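Local coordinates for chorismate mutase and shikimate 5-dehydrogenase fusion protein (Clostridium acetobutylicum, PDB 3FBT) that probably catalyses the reversible NADPH-linked reduction of 3-dehydroshikimate to shikimate on the pathway to chorismate, as the dehydrogenase part of a fusion with chorismate mutase, at residues K74-I79 with G87-L92; I107-M112 with Q139-N144; V126-G131 with D172-L177; M239-A244 with D262-V267. All blocks are in the same frame, centred on the assembly; numbering follows the deposited sequence.

Interaction 1 of 4, residues K74-I79 with G87-L92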
# COMPACT_ATOMS: atom_id res chain seq x y z
N LYS A 74 -19.04 0.64 -12.44
CA LYS A 74 -18.67 1.25 -13.71
C LYS A 74 -17.25 0.88 -14.17
O LYS A 74 -16.93 0.96 -15.36
CB LYS A 74 -18.78 2.77 -13.59
CG LYS A 74 -20.20 3.27 -13.78
CD LYS A 74 -20.39 4.66 -13.24
CE LYS A 74 -21.85 5.16 -13.45
NZ LYS A 74 -22.87 4.61 -12.46
N GLU A 75 -16.44 0.43 -13.22
CA GLU A 75 -15.02 0.29 -13.43
C GLU A 75 -14.62 -1.14 -13.73
O GLU A 75 -13.48 -1.40 -14.03
CB GLU A 75 -14.29 0.75 -12.17
CG GLU A 75 -14.64 2.18 -11.79
CD GLU A 75 -14.25 3.15 -12.87
OE1 GLU A 75 -13.44 2.78 -13.76
OE2 GLU A 75 -14.75 4.31 -12.83
N LEU A 76 -15.54 -2.07 -13.62
CA LEU A 76 -15.15 -3.47 -13.53
C LEU A 76 -15.38 -4.10 -14.89
O LEU A 76 -16.37 -3.77 -15.54
CB LEU A 76 -16.01 -4.20 -12.49
CG LEU A 76 -16.09 -3.52 -11.11
CD1 LEU A 76 -16.82 -4.35 -10.05
CD2 LEU A 76 -14.71 -3.31 -10.63
N TYR A 77 -14.52 -5.01 -15.32
CA TYR A 77 -14.80 -5.59 -16.61
C TYR A 77 -15.76 -6.77 -16.42
O TYR A 77 -16.43 -7.26 -17.36
CB TYR A 77 -13.50 -5.98 -17.32
CG TYR A 77 -12.82 -7.17 -16.68
CD1 TYR A 77 -11.87 -6.99 -15.72
CD2 TYR A 77 -13.12 -8.48 -17.06
CE1 TYR A 77 -11.24 -8.06 -15.10
CE2 TYR A 77 -12.49 -9.58 -16.46
CZ TYR A 77 -11.55 -9.34 -15.49
OH TYR A 77 -10.90 -10.37 -14.84
N GLU A 78 -15.88 -7.24 -15.20
CA GLU A 78 -16.76 -8.35 -14.96
C GLU A 78 -17.23 -8.29 -13.49
O GLU A 78 -16.50 -7.74 -12.67
CB GLU A 78 -15.95 -9.60 -15.23
CG GLU A 78 -16.66 -10.87 -15.09
CD GLU A 78 -15.70 -12.04 -15.39
OE1 GLU A 78 -15.81 -12.63 -16.47
OE2 GLU A 78 -14.83 -12.35 -14.56
N ILE A 79 -18.38 -8.91 -13.19
CA ILE A 79 -19.07 -8.88 -11.88
C ILE A 79 -19.78 -10.24 -11.64
O ILE A 79 -20.45 -10.76 -12.55
CB ILE A 79 -20.13 -7.70 -11.85
CG1 ILE A 79 -19.44 -6.34 -12.03
CG2 ILE A 79 -20.93 -7.65 -10.54
CD1 ILE A 79 -20.41 -5.15 -12.05
N GLY A 87 -27.12 -6.06 -6.89
CA GLY A 87 -26.94 -4.67 -7.29
C GLY A 87 -25.81 -3.88 -6.58
O GLY A 87 -25.86 -2.67 -6.52
N ALA A 88 -24.80 -4.54 -6.02
CA ALA A 88 -23.78 -3.80 -5.26
C ALA A 88 -22.57 -4.69 -5.12
O ALA A 88 -22.68 -5.90 -4.97
CB ALA A 88 -24.30 -3.41 -3.84
N VAL A 89 -21.41 -4.08 -5.16
CA VAL A 89 -20.18 -4.84 -5.09
C VAL A 89 -19.49 -4.41 -3.86
O VAL A 89 -19.36 -3.20 -3.63
CB VAL A 89 -19.33 -4.56 -6.39
CG1 VAL A 89 -17.88 -4.85 -6.17
CG2 VAL A 89 -19.92 -5.42 -7.56
N ASN A 90 -19.06 -5.34 -2.99
CA ASN A 90 -18.20 -4.85 -1.89
C ASN A 90 -16.79 -5.40 -1.95
O ASN A 90 -16.04 -5.16 -1.02
CB ASN A 90 -18.78 -5.20 -0.50
CG ASN A 90 -18.59 -6.65 -0.21
OD1 ASN A 90 -18.49 -7.43 -1.14
ND2 ASN A 90 -18.51 -7.04 1.07
N THR A 91 -16.42 -6.15 -3.00
CA THR A 91 -15.10 -6.80 -3.05
C THR A 91 -14.54 -6.72 -4.50
O THR A 91 -15.27 -7.02 -5.46
CB THR A 91 -15.19 -8.31 -2.70
OG1 THR A 91 -15.72 -8.50 -1.38
CG2 THR A 91 -13.83 -9.04 -2.85
N LEU A 92 -13.28 -6.29 -4.67
CA LEU A 92 -12.68 -6.11 -5.98
C LEU A 92 -11.45 -7.00 -6.10
O LEU A 92 -10.65 -7.02 -5.22
CB LEU A 92 -12.30 -4.66 -6.24
CG LEU A 92 -13.35 -3.60 -5.88
CD1 LEU A 92 -12.76 -2.26 -6.24
CD2 LEU A 92 -14.61 -3.80 -6.71

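Interaction 2 of 4, residues I107-M112 with Q139-N144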
# COMPACT_ATOMS: atom_id res chain seq x y z
N ILE A 107 -22.22 -13.79 1.30
CA ILE A 107 -21.58 -15.05 1.71
C ILE A 107 -21.45 -15.03 3.21
O ILE A 107 -21.71 -16.00 3.91
CB ILE A 107 -20.19 -15.21 1.08
CG1 ILE A 107 -20.30 -15.14 -0.44
CG2 ILE A 107 -19.56 -16.53 1.50
CD1 ILE A 107 -19.05 -15.62 -1.21
N GLY A 108 -21.01 -13.88 3.74
CA GLY A 108 -20.89 -13.78 5.20
C GLY A 108 -22.24 -14.03 5.92
O GLY A 108 -22.30 -14.62 7.01
N PHE A 109 -23.31 -13.51 5.35
CA PHE A 109 -24.60 -13.56 6.04
C PHE A 109 -25.02 -15.06 6.11
O PHE A 109 -25.38 -15.57 7.15
CB PHE A 109 -25.66 -12.76 5.26
CG PHE A 109 -27.04 -12.77 5.92
CD1 PHE A 109 -27.25 -12.19 7.14
CD2 PHE A 109 -28.07 -13.45 5.34
CE1 PHE A 109 -28.51 -12.22 7.74
CE2 PHE A 109 -29.33 -13.49 5.93
CZ PHE A 109 -29.54 -12.88 7.13
N GLY A 110 -24.87 -15.76 5.00
CA GLY A 110 -25.16 -17.20 4.97
C GLY A 110 -24.31 -17.99 5.95
O GLY A 110 -24.79 -18.96 6.54
N LYS A 111 -23.04 -17.59 6.16
CA LYS A 111 -22.22 -18.40 7.06
C LYS A 111 -22.71 -18.24 8.48
O LYS A 111 -22.60 -19.17 9.33
CB LYS A 111 -20.72 -18.09 6.96
CG LYS A 111 -20.09 -18.34 5.58
CD LYS A 111 -19.54 -19.73 5.34
CE LYS A 111 -19.27 -19.94 3.78
NZ LYS A 111 -18.75 -21.30 3.34
N MET A 112 -23.20 -17.03 8.77
CA MET A 112 -23.68 -16.70 10.09
C MET A 112 -24.98 -17.52 10.48
O MET A 112 -25.10 -18.04 11.60
CB MET A 112 -23.91 -15.21 10.18
CG MET A 112 -24.27 -14.72 11.58
SD MET A 112 -25.00 -13.02 11.64
CE MET A 112 -25.89 -12.84 10.19
N GLN A 139 -31.55 -10.78 -1.06
CA GLN A 139 -31.23 -11.76 -2.10
C GLN A 139 -31.02 -13.15 -1.49
O GLN A 139 -31.52 -14.15 -2.04
CB GLN A 139 -30.00 -11.37 -2.90
CG GLN A 139 -29.78 -12.27 -4.04
CD GLN A 139 -30.88 -12.08 -5.05
OE1 GLN A 139 -31.39 -10.97 -5.21
NE2 GLN A 139 -31.27 -13.17 -5.72
N TYR A 140 -30.27 -13.22 -0.39
CA TYR A 140 -30.06 -14.51 0.25
C TYR A 140 -31.37 -15.20 0.70
O TYR A 140 -31.56 -16.37 0.39
CB TYR A 140 -29.12 -14.38 1.42
CG TYR A 140 -28.77 -15.69 2.07
CD1 TYR A 140 -27.65 -16.46 1.62
CD2 TYR A 140 -29.51 -16.16 3.11
CE1 TYR A 140 -27.33 -17.69 2.21
CE2 TYR A 140 -29.21 -17.40 3.71
CZ TYR A 140 -28.13 -18.14 3.29
OH TYR A 140 -27.88 -19.31 3.97
N LEU A 141 -32.26 -14.48 1.42
CA LEU A 141 -33.51 -15.06 1.93
C LEU A 141 -34.37 -15.65 0.81
O LEU A 141 -34.95 -16.74 0.94
CB LEU A 141 -34.35 -14.02 2.66
CG LEU A 141 -33.76 -13.30 3.85
CD1 LEU A 141 -34.69 -12.14 4.27
CD2 LEU A 141 -33.45 -14.30 5.00
N LYS A 142 -34.41 -14.94 -0.28
CA LYS A 142 -35.14 -15.33 -1.41
C LYS A 142 -34.44 -16.52 -2.13
O LYS A 142 -35.10 -17.46 -2.56
CB LYS A 142 -35.23 -14.14 -2.34
CG LYS A 142 -35.34 -14.58 -3.75
CD LYS A 142 -35.86 -13.44 -4.66
CE LYS A 142 -36.30 -14.02 -6.00
NZ LYS A 142 -35.10 -14.50 -6.76
N ASP A 143 -33.11 -16.46 -2.28
CA ASP A 143 -32.39 -17.57 -2.86
C ASP A 143 -32.64 -18.82 -2.05
O ASP A 143 -32.53 -19.88 -2.60
CB ASP A 143 -30.88 -17.34 -2.93
CG ASP A 143 -30.52 -16.45 -4.02
OD1 ASP A 143 -31.37 -16.25 -4.92
OD2 ASP A 143 -29.38 -15.93 -3.97
N ASN A 144 -32.88 -18.68 -0.74
CA ASN A 144 -33.11 -19.83 0.12
C ASN A 144 -34.59 -20.19 0.41
O ASN A 144 -34.86 -20.91 1.33
CB ASN A 144 -32.40 -19.64 1.45
CG ASN A 144 -30.96 -19.94 1.36
OD1 ASN A 144 -30.48 -20.87 2.00
ND2 ASN A 144 -30.23 -19.14 0.58

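Interaction 3 of 4, residues V126-G131 with D172-L177. With SO4 (sulfate ion), chain E.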
# COMPACT_ATOMS: atom_id res chain seq x y z
N VAL A 126 -38.48 -11.47 8.41
CA VAL A 126 -38.68 -10.05 8.51
C VAL A 126 -37.39 -9.24 8.57
O VAL A 126 -36.60 -9.37 9.47
CB VAL A 126 -39.61 -9.72 9.75
CG1 VAL A 126 -39.66 -8.22 9.96
CG2 VAL A 126 -41.01 -10.26 9.44
N VAL A 127 -37.21 -8.37 7.61
CA VAL A 127 -36.01 -7.51 7.60
C VAL A 127 -36.28 -6.08 8.03
O VAL A 127 -37.17 -5.39 7.46
CB VAL A 127 -35.37 -7.49 6.18
CG1 VAL A 127 -34.04 -6.68 6.18
CG2 VAL A 127 -35.17 -8.85 5.63
N LEU A 128 -35.49 -5.60 8.98
CA LEU A 128 -35.62 -4.23 9.44
C LEU A 128 -34.64 -3.28 8.76
O LEU A 128 -33.41 -3.49 8.85
CB LEU A 128 -35.43 -4.11 10.94
CG LEU A 128 -36.17 -5.19 11.74
CD1 LEU A 128 -35.78 -4.98 13.21
CD2 LEU A 128 -37.62 -5.13 11.50
N GLY A 129 -35.18 -2.25 8.12
CA GLY A 129 -34.41 -1.31 7.28
C GLY A 129 -34.15 -1.73 5.83
O GLY A 129 -34.14 -2.90 5.47
N SER A 130 -33.90 -0.73 4.99
CA SER A 130 -33.65 -0.96 3.57
C SER A 130 -32.28 -0.61 3.06
O SER A 130 -32.04 -0.76 1.87
CB SER A 130 -34.63 -0.12 2.78
OG SER A 130 -34.41 1.23 3.12
N GLY A 131 -31.41 -0.08 3.91
CA GLY A 131 -30.01 0.15 3.57
C GLY A 131 -28.99 -0.76 4.27
O GLY A 131 -29.29 -1.88 4.72
N ASP A 172 -45.49 0.46 12.04
CA ASP A 172 -46.82 0.26 12.59
C ASP A 172 -47.43 -1.04 12.17
O ASP A 172 -47.98 -1.72 12.99
CB ASP A 172 -47.76 1.36 12.13
CG ASP A 172 -47.37 2.66 12.64
OD1 ASP A 172 -47.00 2.78 13.84
OD2 ASP A 172 -47.38 3.60 11.80
N GLU A 173 -47.40 -1.36 10.89
CA GLU A 173 -47.95 -2.61 10.40
C GLU A 173 -47.23 -3.84 10.99
O GLU A 173 -47.80 -4.94 11.05
CB GLU A 173 -47.84 -2.64 8.88
CG GLU A 173 -48.55 -1.47 8.15
CD GLU A 173 -48.29 -1.55 6.66
OE1 GLU A 173 -47.22 -1.08 6.20
OE2 GLU A 173 -49.12 -2.15 5.93
N LEU A 174 -45.99 -3.65 11.41
CA LEU A 174 -45.17 -4.79 11.80
C LEU A 174 -45.72 -5.24 13.13
O LEU A 174 -45.70 -6.42 13.44
CB LEU A 174 -43.71 -4.38 12.01
CG LEU A 174 -42.80 -5.42 12.69
CD1 LEU A 174 -42.65 -6.67 11.79
CD2 LEU A 174 -41.45 -4.85 12.95
N SER A 175 -46.16 -4.27 13.93
CA SER A 175 -46.64 -4.61 15.26
C SER A 175 -47.87 -5.54 15.27
O SER A 175 -48.17 -6.15 16.29
CB SER A 175 -46.82 -3.35 16.12
OG SER A 175 -48.06 -2.75 15.85
N ASN A 176 -48.54 -5.68 14.12
CA ASN A 176 -49.57 -6.70 13.93
C ASN A 176 -49.07 -8.01 13.28
O ASN A 176 -49.88 -8.88 12.96
CB ASN A 176 -50.70 -6.16 13.03
CG ASN A 176 -51.29 -4.86 13.53
OD1 ASN A 176 -51.60 -4.73 14.70
ND2 ASN A 176 -51.43 -3.89 12.63
N LEU A 177 -47.77 -8.16 13.04
CA LEU A 177 -47.31 -9.34 12.31
C LEU A 177 -46.61 -10.39 13.21
O LEU A 177 -45.86 -10.04 14.11
CB LEU A 177 -46.44 -8.97 11.13
CG LEU A 177 -46.56 -10.14 10.14
CD1 LEU A 177 -47.41 -9.74 8.92
CD2 LEU A 177 -45.19 -10.71 9.75
S SO4 E . -35.43 2.74 6.35
O1 SO4 E . -36.36 2.67 7.50
O2 SO4 E . -35.14 4.17 6.36
O3 SO4 E . -34.16 2.02 6.59
O4 SO4 E . -35.93 2.23 5.08

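Interaction 4 of 4, residues M239-A244 with D262-V267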
# COMPACT_ATOMS: atom_id res chain seq x y z
N MET A 239 -20.56 -12.96 10.75
CA MET A 239 -20.69 -12.46 9.42
C MET A 239 -19.44 -11.60 9.08
O MET A 239 -18.88 -11.77 8.05
CB MET A 239 -21.98 -11.62 9.29
CG MET A 239 -22.19 -10.99 7.86
SD MET A 239 -23.83 -10.12 7.76
CE MET A 239 -23.79 -9.38 6.14
N LEU A 240 -19.07 -10.66 9.94
CA LEU A 240 -17.91 -9.84 9.72
C LEU A 240 -16.67 -10.71 9.47
O LEU A 240 -15.93 -10.46 8.53
CB LEU A 240 -17.67 -8.96 10.92
CG LEU A 240 -16.52 -7.95 10.77
CD1 LEU A 240 -16.87 -6.84 9.73
CD2 LEU A 240 -16.31 -7.34 12.19
N VAL A 241 -16.46 -11.73 10.30
CA VAL A 241 -15.28 -12.56 10.18
C VAL A 241 -15.35 -13.37 8.97
O VAL A 241 -14.36 -13.47 8.24
CB VAL A 241 -15.03 -13.43 11.44
CG1 VAL A 241 -13.94 -14.45 11.18
CG2 VAL A 241 -14.63 -12.49 12.56
N SER A 242 -16.53 -13.87 8.62
CA SER A 242 -16.67 -14.65 7.36
C SER A 242 -16.59 -13.85 6.09
O SER A 242 -16.14 -14.34 5.06
CB SER A 242 -18.01 -15.42 7.33
OG SER A 242 -18.03 -16.22 8.50
N GLN A 243 -17.19 -12.67 6.10
CA GLN A 243 -17.04 -11.82 4.94
C GLN A 243 -15.57 -11.49 4.72
O GLN A 243 -15.12 -11.49 3.62
CB GLN A 243 -17.91 -10.55 5.03
CG GLN A 243 -17.82 -9.66 3.84
CD GLN A 243 -16.77 -8.53 4.04
OE1 GLN A 243 -15.71 -8.47 3.36
NE2 GLN A 243 -17.09 -7.63 4.95
N ALA A 244 -14.81 -11.23 5.75
CA ALA A 244 -13.41 -10.92 5.49
C ALA A 244 -12.63 -12.19 4.93
O ALA A 244 -11.83 -12.09 3.96
CB ALA A 244 -12.79 -10.39 6.77
N ASP A 262 -13.53 -19.54 13.20
CA ASP A 262 -13.95 -19.53 14.63
C ASP A 262 -12.89 -18.96 15.53
O ASP A 262 -13.17 -18.22 16.43
CB ASP A 262 -14.28 -20.95 15.12
CG ASP A 262 -15.11 -21.68 14.16
OD1 ASP A 262 -16.04 -21.09 13.59
OD2 ASP A 262 -14.81 -22.86 13.93
N GLU A 263 -11.65 -19.30 15.24
CA GLU A 263 -10.51 -18.78 15.99
C GLU A 263 -10.40 -17.25 15.92
O GLU A 263 -10.31 -16.52 16.97
CB GLU A 263 -9.25 -19.49 15.47
CG GLU A 263 -7.99 -19.12 16.18
CD GLU A 263 -6.77 -19.85 15.61
OE1 GLU A 263 -5.68 -19.73 16.21
OE2 GLU A 263 -6.90 -20.54 14.55
N ILE A 264 -10.44 -16.72 14.71
CA ILE A 264 -10.54 -15.27 14.62
C ILE A 264 -11.81 -14.73 15.32
O ILE A 264 -11.78 -13.70 15.98
CB ILE A 264 -10.37 -14.77 13.17
CG1 ILE A 264 -9.06 -15.40 12.61
CG2 ILE A 264 -10.37 -13.28 13.18
CD1 ILE A 264 -8.57 -14.83 11.29
N PHE A 265 -12.90 -15.46 15.20
CA PHE A 265 -14.15 -15.07 15.84
C PHE A 265 -14.02 -14.97 17.35
O PHE A 265 -14.35 -13.93 17.96
CB PHE A 265 -15.26 -16.05 15.46
CG PHE A 265 -16.51 -15.87 16.25
CD1 PHE A 265 -17.56 -15.09 15.76
CD2 PHE A 265 -16.66 -16.48 17.49
CE1 PHE A 265 -18.75 -14.94 16.49
CE2 PHE A 265 -17.85 -16.33 18.23
CZ PHE A 265 -18.89 -15.56 17.72
N GLU A 266 -13.51 -16.04 17.97
CA GLU A 266 -13.28 -16.02 19.44
C GLU A 266 -12.38 -14.92 19.88
O GLU A 266 -12.71 -14.19 20.85
CB GLU A 266 -12.79 -17.37 20.01
CG GLU A 266 -13.87 -18.14 20.74
CD GLU A 266 -14.63 -19.07 19.81
OE1 GLU A 266 -13.97 -19.84 19.07
OE2 GLU A 266 -15.89 -19.04 19.82
N VAL A 267 -11.25 -14.74 19.17
CA VAL A 267 -10.37 -13.61 19.48
C VAL A 267 -11.09 -12.26 19.40
O VAL A 267 -10.98 -11.44 20.33
CB VAL A 267 -9.18 -13.46 18.55
CG1 VAL A 267 -8.61 -12.09 18.73
CG2 VAL A 267 -8.14 -14.52 18.80

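Interaction 1 of 4, residues K74-I79 with G87-L92
Leu76 opens the contact, following a 3-10 segment and sending its forked end into an apolar patch made by Val89 and Leu92. Its CG stands anti to the carbonyl carbon (chi1 -51°), and the two methyls then divide the work. CD1 of Leu76 meets CG1 of Val89 tip to tip at 4.1 Å. Both branches also rest on Leu92, whose CD2 lies 4.0 Å from Leu76 CD2, with the two side chains crossing at about a right angle. Leucine suits this place because its fork can serve two neighbours at once. Further along, Ile79 adds its branch methyl: CG2 of Ile79 comes within 3.9 Å of CG2 of Val89, a valine methyl that also touches Leu76 CD1. No hydrogen bond joins the segments; the hold is wholly apolar. Strand 99-102 lies between strands 91-94 and 78-79 in the sheet, and its Ile99 touches both Leu76 and Leu92. Next along, Asn90 and Thr91 form a classic beta bulge opposite Phe102, and Thr91 OG1 donates to Asn90 OD1 at 3.0 Å. The arrangement belongs to the mixed sheet of the shikimate dehydrogenase substrate-binding domain, where Asn90 is a predicted shikimate ligand.

Interaction 2 of 4, residues I107-M112 with Q139-N144
Gly110 and Tyr140 make the tight part of this helix pair, the phenol ring lying directly against the glycine backbone. CZ of Tyr140 is 3.5 Å from CA of Gly110, an approach that suits glycine because it has no side chain to stand in the way of the ring. The tyrosine reaches across with its CG anti to the backbone N (chi1 -175°), and Gly110 N lies over one face of the ring, offset toward the rim. The opposite face carries Asn144 ND2, 3.5 Å above the ring plane and over its centre. That amide is held by a 3.1 Å hydrogen bond from Asn144 ND2 to Tyr140 O, which also accepts from Asn144 N. Phe109 completes the packed side as an offset edge-to-face pair: its edge points toward the Tyr140 face, with the planes at 86°. The contact is looser beyond, where Phe109 CE2 is 4.3 Å from Leu141 CD2. Toward solvent, Lys111 and Lys142 are exposed and take no part, as suits long charged chains, while Gln139 NE2 bonds Asp143 OD1 one helical turn on at 3.2 Å. The axes approach to 10.5 Å and cross at -58°, a crossing in which glycine lets a ring lie against its backbone. It joins helix 105-115, beginning at the predicted shikimate ligand Asp105, to helix 134-143, after the glycine-rich turn of the Rossmann-type NADP domain.

Interaction 3 of 4, residues V126-G131 with D172-L177
Val126 and Leu128 carry the apolar part of the contact, both meeting Leu174. CG1 of Val126 lies 3.8 Å from CD1 of Leu174, while the other leucine branch, CD2, meets CD2 of Leu128 at 4.1 Å with the two side chains crossing at about a right angle. The second methyl of Val126, CG2, packs more loosely on Leu177 CD2 at 4.2 Å. Beta-branched valine fits the extended strand, and the forked leucine bridges two of its residues. Hydrogen bonding shapes each segment separately: Leu177 N donates to Leu174 O in a type I turn that points Leu177 back toward strand 124-128, and Ser175 OG donates to Asp172 O at 3.0 Å. The third kind of interaction is with an anion. A sulfate, probably from the crystallisation liquor, takes Ser130 N at O3 over 3.2 Å (N-H...O 164°) and Ser130 OG at O4 over 2.7 Å. With chi1 at 60° the hydroxyl stands between N and the carbonyl carbon, which brings it to the same ion as the amide. Arg154 and Thr153 bind it too, consistent with the place where NADP-dependent relatives hold the adenosine 2'-phosphate, near the Rossmann-type glycine turn. Strand 124-128 runs between parallel strands 148-153 and 181-184; Val127 packs on helix 134-143, whereas Val126 and Leu128 meet Leu174 of helix 171-174, and Val126 also Leu177.

Interaction 4 of 4, residues M239-A244 with D262-V267
Val241 packs against the base of the Ile264 side chain and CA of Phe265, with one methyl for each. CG1 of Val241 lies 4.1 Å from CB of Ile264, and CG2 of Val241 lies 4.2 Å from CA of Phe265. The valine stands with CG1 anti to its own N (chi1 170°) and CG2 anti to the carbonyl carbon, which spreads the two methyls over consecutive residues of the other helix. A short beta-branched side chain suits so close an approach: the CA atoms of Val241 and Phe265 are 6.3 Å apart. Val261, a turn earlier, also touches Val241. The contact joins helices 237-252 and 258-273, the last two of the chain, which pack against the substrate-binding side of the shikimate dehydrogenase fold. One step outward, Ile264 continues onto Ile27 of helix 19-31, so the patch runs into a third helix. Asp262 makes a salt bridge from OD1 to Lys115, anchoring helix 258-273 to helix 105-115. Ser242, turned back along its own helix, bonds Tyr238 O through OG. On another side of helix 237-252, Met239 packs on Phe109 and Met112, and Gln243, a predicted shikimate ligand, has its OE1 hydrogen-bonded to Ser247 OG.

Overall arrangement
Interaction 2 touches interactions 3 and 4. Leu141 CD1 meets Val127 CG2 of interaction 3 at 3.6 Å, linking helix 134-143 to the strand that leads into the predicted NADP site, while Gly108 C meets Met239 CG of interaction 4, also at 3.6 Å. Interaction 1, about 7 Å from interaction 2 at the nearest atoms, is reached only through interaction 4, by way of the predicted shikimate ligands: Asn90 ND2 lies 3.8 Å from Gln243 CD. Interactions 1 and 3 have centres about 30 Å apart and do not touch; one belongs to the substrate-binding domain and the other to the nucleotide-binding domain. The predicted catalytic Lys69 is near interaction 1, its side chain about 6 Å from that of Val89.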